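Local coordinates for protein monalysin (Pseudomonas entomophila, PDB 4MKO) that forms beta-barrel pores in host membranes as a secreted, aerolysin-like toxin, damaging the insect gut and lysing cells, at residues A[64-77]-A[130-142]. Sequence-based numbering, arbitrary orientation.
Sequences TISIPQNVTTTLSY and TEMKGPGTFVIYQ
Ile65 pairs with Phe138 and Thr73 with Met132 at the hearts of two antiparallel ladders, one joining strand 64-67 to 136-142, the other 72-77 to 130-133. Both segments bend at the same end, 64-67 passing through 68-71 to 72-77 and 130-133 passing through 134-135 to 136-142, and the register slips by two residues from one ladder to the next. In the second, Met132 N gives Thr73 O a bond of 2.8 Å, and Leu75 N bonds Thr130 O. Around the bend, Gly134 N is bound to Val71 O, and a water links Asn70 N to Gly134 O beside the type II turn 68-71. The cis peptide before Pro135 lies here too, and Pro135 CG lies 3.4 Å from Gln69 OE1.

Apolar side chains fill the angle between the ladders. Ile67 runs at about a right angle to Met132, its CD1 3.7 Å from Met132 CB and also near the Phe138 ring. A bend at chi3 (72°) brings Met132 CE near Ile67 CD1 as well. Met132 SD lies 3.8 Å from Leu75 CD2; the same leucine methyl lies 3.6 Å from Ile140 CD1. That isoleucine methyl sits over one face of the Tyr77 ring in a CH-pi contact.

Hydroxyls supply the side-chain polar links. Ser66 OG and Thr137 OG1 are hydrogen-bonded at 2.7 Å, while Thr130 OG1 meets Tyr77 OH in the plane of the ring, also at 2.7 Å. Arg187 bonds both members of this second pair, helping to hold the two hydroxyls. A water connects Thr74 OG1 with Glu131 OE1.

Backbone bonds thus hold each two-stranded ladder, while mostly apolar contacts join the two, consistent with a pore-forming segment stowed against the body before it unfolds into a transmembrane hairpin, as in aerolysin relatives.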
loop_
_atom_site.group_PDB
_atom_site.type_symbol
_atom_site.label_atom_id
_atom_site.label_comp_id
_atom_site.label_asym_id
_atom_site.label_seq_id
_atom_site.Cartn_x
_atom_site.Cartn_y
_atom_site.Cartn_z
ATOM N N THR A 64 15.816 -12.132 -6.773
ATOM C CA THR A 64 16.833 -11.787 -7.756
ATOM C C THR A 64 17.233 -13.103 -8.423
ATOM O O THR A 64 17.272 -14.138 -7.753
ATOM C CB THR A 64 18.034 -11.104 -7.095
ATOM O OG1 THR A 64 17.588 -9.986 -6.331
ATOM C CG2 THR A 64 19.081 -10.659 -8.098
ATOM N N ILE A 65 17.457 -13.066 -9.739
ATOM C CA ILE A 65 17.859 -14.263 -10.482
ATOM C C ILE A 65 18.882 -13.902 -11.553
ATOM O O ILE A 65 18.709 -12.892 -12.247
ATOM C CB ILE A 65 16.625 -15.022 -11.086
ATOM C CG1 ILE A 65 17.029 -16.390 -11.698
ATOM C CG2 ILE A 65 15.883 -14.178 -12.133
ATOM C CD1 ILE A 65 16.851 -17.549 -10.805
ATOM N N SER A 66 19.930 -14.759 -11.699
ATOM C CA SER A 66 20.944 -14.599 -12.736
ATOM C C SER A 66 20.781 -15.756 -13.699
ATOM O O SER A 66 20.636 -16.884 -13.258
ATOM C CB SER A 66 22.350 -14.588 -12.144
ATOM O OG SER A 66 22.537 -13.403 -11.386
ATOM N N ILE A 67 20.742 -15.464 -15.009
ATOM C CA ILE A 67 20.531 -16.487 -16.045
ATOM C C ILE A 67 21.692 -16.466 -17.032
ATOM O O ILE A 67 22.041 -15.396 -17.544
ATOM C CB ILE A 67 19.158 -16.310 -16.758
ATOM C CG1 ILE A 67 18.007 -16.174 -15.747
ATOM C CG2 ILE A 67 18.891 -17.460 -17.743
ATOM C CD1 ILE A 67 16.647 -15.702 -16.368
ATOM N N PRO A 68 22.301 -17.638 -17.321
ATOM C CA PRO A 68 23.445 -17.646 -18.251
ATOM C C PRO A 68 23.056 -17.381 -19.695
ATOM O O PRO A 68 21.882 -17.490 -20.078
ATOM C CB PRO A 68 24.027 -19.069 -18.122
ATOM C CG PRO A 68 23.294 -19.742 -17.036
ATOM C CD PRO A 68 22.021 -18.986 -16.783
ATOM N N GLN A 69 24.080 -17.076 -20.504
ATOM C CA GLN A 69 23.979 -16.872 -21.945
ATOM C C GLN A 69 23.408 -18.170 -22.552
ATOM O O GLN A 69 23.723 -19.266 -22.068
ATOM C CB GLN A 69 25.396 -16.588 -22.502
ATOM C CG GLN A 69 25.512 -16.424 -24.026
ATOM C CD GLN A 69 24.886 -15.151 -24.542
ATOM O OE1 GLN A 69 25.410 -14.047 -24.352
ATOM N NE2 GLN A 69 23.760 -15.284 -25.234
ATOM N N ASN A 70 22.535 -18.030 -23.579
ATOM C CA ASN A 70 21.926 -19.149 -24.319
ATOM C C ASN A 70 20.964 -19.993 -23.479
ATOM O O ASN A 70 20.635 -21.111 -23.878
ATOM C CB ASN A 70 23.020 -20.021 -24.979
ATOM C CG ASN A 70 23.935 -19.242 -25.885
ATOM O OD1 ASN A 70 23.505 -18.342 -26.605
ATOM N ND2 ASN A 70 25.217 -19.573 -25.872
ATOM N N VAL A 71 20.500 -19.467 -22.325
ATOM C CA VAL A 71 19.542 -20.171 -21.486
ATOM C C VAL A 71 18.200 -19.440 -21.481
ATOM O O VAL A 71 18.153 -18.237 -21.224
ATOM C CB VAL A 71 20.077 -20.444 -20.040
ATOM C CG1 VAL A 71 18.990 -21.020 -19.132
ATOM C CG2 VAL A 71 21.295 -21.372 -20.074
ATOM N N THR A 72 17.124 -20.161 -21.821
ATOM C CA THR A 72 15.750 -19.682 -21.750
ATOM C C THR A 72 15.058 -20.576 -20.715
ATOM O O THR A 72 15.152 -21.802 -20.817
ATOM C CB THR A 72 15.065 -19.732 -23.131
ATOM O OG1 THR A 72 15.759 -18.849 -24.010
ATOM C CG2 THR A 72 13.601 -19.304 -23.068
ATOM N N THR A 73 14.383 -19.979 -19.712
ATOM C CA THR A 73 13.689 -20.777 -18.695
ATOM C C THR A 73 12.385 -20.124 -18.255
ATOM O O THR A 73 12.273 -18.899 -18.289
ATOM C CB THR A 73 14.613 -21.066 -17.479
ATOM O OG1 THR A 73 14.010 -22.046 -16.637
ATOM C CG2 THR A 73 14.948 -19.813 -16.638
ATOM N N THR A 74 11.421 -20.942 -17.818
ATOM C CA THR A 74 10.175 -20.438 -17.249
ATOM C C THR A 74 10.402 -20.331 -15.744
ATOM O O THR A 74 10.396 -21.333 -15.031
ATOM C CB THR A 74 8.980 -21.318 -17.660
ATOM O OG1 THR A 74 8.874 -21.272 -19.079
ATOM C CG2 THR A 74 7.658 -20.850 -17.035
ATOM N N LEU A 75 10.659 -19.114 -15.272
ATOM C CA LEU A 75 10.914 -18.853 -13.869
ATOM C C LEU A 75 9.627 -18.812 -13.064
ATOM O O LEU A 75 8.709 -18.102 -13.441
ATOM C CB LEU A 75 11.679 -17.516 -13.724
ATOM C CG LEU A 75 12.280 -17.247 -12.348
ATOM C CD1 LEU A 75 13.547 -18.090 -12.123
ATOM C CD2 LEU A 75 12.636 -15.802 -12.202
ATOM N N SER A 76 9.574 -19.561 -11.951
ATOM C CA SER A 76 8.443 -19.579 -11.017
ATOM C C SER A 76 8.865 -18.794 -9.778
ATOM O O SER A 76 9.975 -18.984 -9.268
ATOM C CB SER A 76 8.097 -21.007 -10.598
ATOM O OG SER A 76 7.346 -21.674 -11.596
ATOM N N TYR A 77 7.985 -17.928 -9.284
ATOM C CA TYR A 77 8.291 -17.118 -8.095
ATOM C C TYR A 77 7.004 -16.882 -7.350
ATOM O O TYR A 77 5.921 -17.004 -7.935
ATOM C CB TYR A 77 8.987 -15.784 -8.463
ATOM C CG TYR A 77 8.339 -15.064 -9.625
ATOM C CD1 TYR A 77 7.281 -14.179 -9.423
ATOM C CD2 TYR A 77 8.733 -15.322 -10.937
ATOM C CE1 TYR A 77 6.658 -13.538 -10.497
ATOM C CE2 TYR A 77 8.095 -14.717 -12.017
ATOM C CZ TYR A 77 7.063 -13.820 -11.795
ATOM O OH TYR A 77 6.453 -13.228 -12.878
ATOM N N THR A 130 7.210 -16.354 -15.526
ATOM C CA THR A 130 7.642 -15.536 -16.657
ATOM C C THR A 130 8.751 -16.288 -17.399
ATOM O O THR A 130 9.734 -16.707 -16.774
ATOM C CB THR A 130 8.099 -14.118 -16.227
ATOM O OG1 THR A 130 7.023 -13.475 -15.544
ATOM C CG2 THR A 130 8.506 -13.244 -17.419
ATOM N N GLU A 131 8.600 -16.440 -18.724
ATOM C CA GLU A 131 9.648 -17.062 -19.530
ATOM C C GLU A 131 10.714 -15.988 -19.685
ATOM O O GLU A 131 10.398 -14.860 -20.070
ATOM C CB GLU A 131 9.125 -17.545 -20.896
ATOM C CG GLU A 131 10.169 -18.374 -21.629
ATOM C CD GLU A 131 9.745 -18.914 -22.981
ATOM O OE1 GLU A 131 9.622 -20.153 -23.110
ATOM O OE2 GLU A 131 9.566 -18.104 -23.920
ATOM N N MET A 132 11.941 -16.294 -19.262
ATOM C CA MET A 132 13.034 -15.334 -19.293
ATOM C C MET A 132 14.254 -15.957 -19.963
ATOM O O MET A 132 14.426 -17.181 -19.930
ATOM C CB MET A 132 13.398 -14.905 -17.861
ATOM C CG MET A 132 12.297 -14.138 -17.140
ATOM S SD MET A 132 12.752 -13.871 -15.417
ATOM C CE MET A 132 14.045 -12.650 -15.608
ATOM N N LYS A 133 15.111 -15.105 -20.527
ATOM C CA LYS A 133 16.321 -15.503 -21.233
ATOM C C LYS A 133 17.531 -14.745 -20.702
ATOM O O LYS A 133 17.447 -13.543 -20.413
ATOM C CB LYS A 133 16.145 -15.220 -22.739
ATOM C CG LYS A 133 17.222 -15.828 -23.637
ATOM C CD LYS A 133 16.962 -15.521 -25.107
ATOM C CE LYS A 133 18.026 -16.109 -26.002
ATOM N NZ LYS A 133 17.661 -16.005 -27.441
ATOM N N GLY A 134 18.658 -15.446 -20.605
ATOM C CA GLY A 134 19.905 -14.815 -20.205
ATOM C C GLY A 134 20.599 -14.218 -21.420
ATOM O O GLY A 134 20.069 -14.289 -22.537
ATOM N N PRO A 135 21.786 -13.608 -21.257
ATOM C CA PRO A 135 22.530 -13.425 -20.003
ATOM C C PRO A 135 21.977 -12.257 -19.190
ATOM O O PRO A 135 21.377 -11.337 -19.752
ATOM C CB PRO A 135 23.958 -13.158 -20.494
ATOM C CG PRO A 135 23.770 -12.440 -21.804
ATOM C CD PRO A 135 22.498 -13.003 -22.406
ATOM N N GLY A 136 22.206 -12.287 -17.886
ATOM C CA GLY A 136 21.819 -11.167 -17.045
ATOM C C GLY A 136 21.393 -11.496 -15.644
ATOM O O GLY A 136 21.121 -12.652 -15.312
ATOM N N THR A 137 21.361 -10.458 -14.816
ATOM C CA THR A 137 20.886 -10.532 -13.447
ATOM C C THR A 137 19.668 -9.624 -13.405
ATOM O O THR A 137 19.728 -8.489 -13.887
ATOM C CB THR A 137 21.984 -10.171 -12.446
ATOM O OG1 THR A 137 23.075 -11.071 -12.644
ATOM C CG2 THR A 137 21.509 -10.279 -11.010
ATOM N N PHE A 138 18.569 -10.141 -12.875
ATOM C CA PHE A 138 17.278 -9.453 -12.847
ATOM C C PHE A 138 16.658 -9.492 -11.465
ATOM O O PHE A 138 16.811 -10.477 -10.734
ATOM C CB PHE A 138 16.303 -10.098 -13.862
ATOM C CG PHE A 138 16.925 -10.326 -15.222
ATOM C CD1 PHE A 138 17.065 -9.280 -16.123
ATOM C CD2 PHE A 138 17.472 -11.563 -15.556
ATOM C CE1 PHE A 138 17.691 -9.477 -17.364
ATOM C CE2 PHE A 138 18.084 -11.763 -16.801
ATOM C CZ PHE A 138 18.185 -10.717 -17.698
ATOM N N VAL A 139 15.947 -8.417 -11.123
ATOM C CA VAL A 139 15.266 -8.280 -9.834
ATOM C C VAL A 139 13.786 -8.183 -10.128
ATOM O O VAL A 139 13.382 -7.465 -11.042
ATOM C CB VAL A 139 15.760 -7.073 -8.984
ATOM C CG1 VAL A 139 15.201 -7.157 -7.565
ATOM C CG2 VAL A 139 17.297 -6.994 -8.955
ATOM N N ILE A 140 12.997 -8.927 -9.369
ATOM C CA ILE A 140 11.550 -8.959 -9.476
ATOM C C ILE A 140 10.965 -8.237 -8.281
ATOM O O ILE A 140 11.367 -8.501 -7.144
ATOM C CB ILE A 140 11.044 -10.415 -9.548
ATOM C CG1 ILE A 140 11.747 -11.162 -10.710
ATOM C CG2 ILE A 140 9.506 -10.446 -9.677
ATOM C CD1 ILE A 140 11.427 -12.665 -10.794
ATOM N N TYR A 141 9.970 -7.375 -8.538
ATOM C CA TYR A 141 9.260 -6.644 -7.480
ATOM C C TYR A 141 7.765 -6.788 -7.694
ATOM O O TYR A 141 7.342 -7.032 -8.822
ATOM C CB TYR A 141 9.576 -5.139 -7.546
ATOM C CG TYR A 141 11.041 -4.781 -7.594
ATOM C CD1 TYR A 141 11.764 -4.559 -6.424
ATOM C CD2 TYR A 141 11.699 -4.622 -8.812
ATOM C CE1 TYR A 141 13.116 -4.202 -6.468
ATOM C CE2 TYR A 141 13.049 -4.271 -8.866
ATOM C CZ TYR A 141 13.743 -4.027 -7.694
ATOM O OH TYR A 141 15.072 -3.670 -7.769
ATOM N N GLN A 142 6.962 -6.598 -6.636
ATOM C CA GLN A 142 5.494 -6.590 -6.752
ATOM C C GLN A 142 4.986 -5.229 -6.258
ATOM O O GLN A 142 5.492 -4.703 -5.261
ATOM C CB GLN A 142 4.837 -7.708 -5.944
ATOM C CG GLN A 142 3.322 -7.822 -6.192
ATOM C CD GLN A 142 2.649 -9.022 -5.577
ATOM O OE1 GLN A 142 3.248 -9.813 -4.833
ATOM N NE2 GLN A 142 1.378 -9.184 -5.891
HETATM O O HOH W 1 21.054 -15.848 -24.560
HETATM O O HOH W 2 10.657 -21.728 -21.134
#